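Local coordinates for signal recognition 54 kDa protein (Pyrococcus furiosus, PDB 3DM5) that belongs to the SRP54 family of signal recognition particle proteins, joining a P-loop NTPase-fold domain to helical domains, at residues A118-A121 and R122-K126. Residues are numbered along the deposited sequence; the frame is centred on the assembly and turned at random.
With SO4 (sulfate ion), chain C.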
loop_
_atom_site.group_PDB
_atom_site.type_symbol
_atom_site.label_atom_id
_atom_site.label_comp_id
_atom_site.label_asym_id
_atom_site.label_seq_id
_atom_site.Cartn_x
_atom_site.Cartn_y
_atom_site.Cartn_z
ATOM N N ALA A 118 15.610 -31.761 -1.578
ATOM C CA ALA A 118 14.998 -32.397 -0.399
ATOM C C ALA A 118 13.490 -32.489 -0.518
ATOM O O ALA A 118 12.897 -33.513 -0.174
ATOM C CB ALA A 118 15.372 -31.656 0.878
ATOM N N LYS A 119 12.877 -31.407 -0.998
ATOM C CA LYS A 119 11.441 -31.357 -1.175
ATOM C C LYS A 119 10.953 -32.449 -2.109
ATOM O O LYS A 119 9.959 -33.139 -1.820
ATOM C CB LYS A 119 11.004 -29.985 -1.709
ATOM C CG LYS A 119 11.185 -28.833 -0.727
ATOM C CD LYS A 119 10.794 -27.546 -1.397
ATOM C CE LYS A 119 10.945 -26.328 -0.506
ATOM N NZ LYS A 119 10.242 -25.179 -1.164
ATOM N N LEU A 120 11.645 -32.579 -3.243
ATOM C CA LEU A 120 11.336 -33.599 -4.245
ATOM C C LEU A 120 11.564 -35.025 -3.695
ATOM O O LEU A 120 10.741 -35.911 -3.873
ATOM C CB LEU A 120 12.144 -33.344 -5.513
ATOM C CG LEU A 120 11.656 -34.004 -6.795
ATOM C CD1 LEU A 120 10.220 -33.641 -7.080
ATOM C CD2 LEU A 120 12.551 -33.581 -7.918
ATOM N N ALA A 121 12.656 -35.239 -2.981
ATOM C CA ALA A 121 12.883 -36.542 -2.363
ATOM C C ALA A 121 11.752 -36.891 -1.407
ATOM O O ALA A 121 11.190 -37.994 -1.461
ATOM C CB ALA A 121 14.207 -36.561 -1.640
ATOM N N ARG A 122 11.408 -35.943 -0.541
ATOM C CA ARG A 122 10.344 -36.151 0.436
ATOM C C ARG A 122 8.979 -36.351 -0.235
ATOM O O ARG A 122 8.183 -37.174 0.215
ATOM C CB ARG A 122 10.276 -34.976 1.423
ATOM C CG ARG A 122 9.024 -34.962 2.309
ATOM C CD ARG A 122 8.970 -36.170 3.236
ATOM N NE ARG A 122 7.802 -36.119 4.107
ATOM C CZ ARG A 122 7.333 -37.154 4.796
ATOM N NH1 ARG A 122 7.928 -38.332 4.703
ATOM N NH2 ARG A 122 6.261 -37.014 5.570
ATOM N N TYR A 123 8.700 -35.588 -1.290
ATOM C CA TYR A 123 7.465 -35.761 -2.035
ATOM C C TYR A 123 7.316 -37.217 -2.459
ATOM O O TYR A 123 6.254 -37.815 -2.289
ATOM C CB TYR A 123 7.425 -34.836 -3.268
ATOM C CG TYR A 123 6.337 -35.151 -4.278
ATOM C CD1 TYR A 123 5.121 -34.495 -4.238
ATOM C CD2 TYR A 123 6.526 -36.101 -5.281
ATOM C CE1 TYR A 123 4.119 -34.777 -5.166
ATOM C CE2 TYR A 123 5.513 -36.390 -6.215
ATOM C CZ TYR A 123 4.319 -35.721 -6.143
ATOM O OH TYR A 123 3.305 -35.975 -7.042
ATOM N N PHE A 124 8.380 -37.785 -3.017
ATOM C CA PHE A 124 8.320 -39.160 -3.487
ATOM C C PHE A 124 8.281 -40.203 -2.372
ATOM O O PHE A 124 7.562 -41.194 -2.476
ATOM C CB PHE A 124 9.455 -39.458 -4.465
ATOM C CG PHE A 124 9.188 -38.953 -5.836
ATOM C CD1 PHE A 124 10.033 -38.029 -6.435
ATOM C CD2 PHE A 124 8.048 -39.362 -6.510
ATOM C CE1 PHE A 124 9.761 -37.553 -7.723
ATOM C CE2 PHE A 124 7.769 -38.888 -7.795
ATOM C CZ PHE A 124 8.628 -37.987 -8.404
ATOM N N GLN A 125 9.057 -39.983 -1.320
ATOM C CA GLN A 125 9.064 -40.890 -0.176
ATOM C C GLN A 125 7.703 -40.971 0.527
ATOM O O GLN A 125 7.196 -42.052 0.804
ATOM C CB GLN A 125 10.145 -40.483 0.820
ATOM C CG GLN A 125 10.378 -41.532 1.854
ATOM C CD GLN A 125 10.283 -40.982 3.267
ATOM O OE1 GLN A 125 9.762 -39.892 3.485
ATOM N NE2 GLN A 125 10.780 -41.742 4.232
ATOM N N LYS A 126 7.121 -39.818 0.820
ATOM C CA LYS A 126 5.747 -39.745 1.304
ATOM C C LYS A 126 4.802 -40.634 0.510
ATOM O O LYS A 126 3.770 -41.046 1.027
ATOM C CB LYS A 126 5.221 -38.308 1.218
ATOM C CG LYS A 126 5.246 -37.546 2.517
ATOM C CD LYS A 126 4.287 -36.369 2.439
ATOM C CE LYS A 126 3.788 -35.962 3.818
ATOM N NZ LYS A 126 2.394 -35.423 3.769
HETATM S S SO4 C . 1.409 -34.111 0.347
HETATM O O1 SO4 C . 1.100 -35.534 0.522
HETATM O O2 SO4 C . 0.375 -33.492 -0.479
HETATM O O3 SO4 C . 1.435 -33.450 1.652
HETATM O O4 SO4 C . 2.713 -33.967 -0.309
#
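The F124 ring lies alongside the side chain of L120, one turn earlier in helix 113-125, with its CE1 4.0 Å from L120 CD1, and one of its faces carries Y123 CD2 over the centre, 3.8 Å above the plane. F124 CE2 in turn sits in plane at the edge of the Y123 ring. L120 O lies near the plane of the Y123 ring, at its edge, and obliquely to the F124 ring. A chi1 of -79° sets F124 CG beside the backbone N, and the ring then runs beside L120, both side chains pointing the same way. The guanidinium of R122 is bordered differently. K126 CG lies above one face, over its centre, and Q125 approaches the edge, where R122 NH1 donates to Q125 OE1 (2.7 Å) nearly within the guanidinium plane, though the N-H...O angle is a bent 136°.

The backbone is held by i to i+4 bonds, such as R122 N to A118 O (2.9 Å) and Q125 N to A121 O (2.9 Å). The residue types follow the sides of the helix. L120 and F124 bring apolar bulk to strand 101-106, and the small methyl of A121 fits against strands 131-135 and 185-189. The long R122 side chain packs on Y154 and I278, and the amide oxygen of Q125 suits its head as an acceptor. Y123 packs edge-to-face with F271 and makes a cation-pi contact with R127. K119 belongs to the guanosine-5'-diphosphate pocket, its ammonium hydrogen-bonded to G275 O and D280 O. K126 NZ donates to O3 of a sulfate, probably from the crystallisation liquor, at 3.0 Å; R127 NH2 bonds the same ion.

The chemistry thus divides one helix of a P-loop NTPase fold: hydrocarbon anchors it to the central sheet, whereas its cationic side chains meet carbonyl oxygens, an amide oxygen and, in this crystal, a sulfate, whose charge would probably favour a protonated K126.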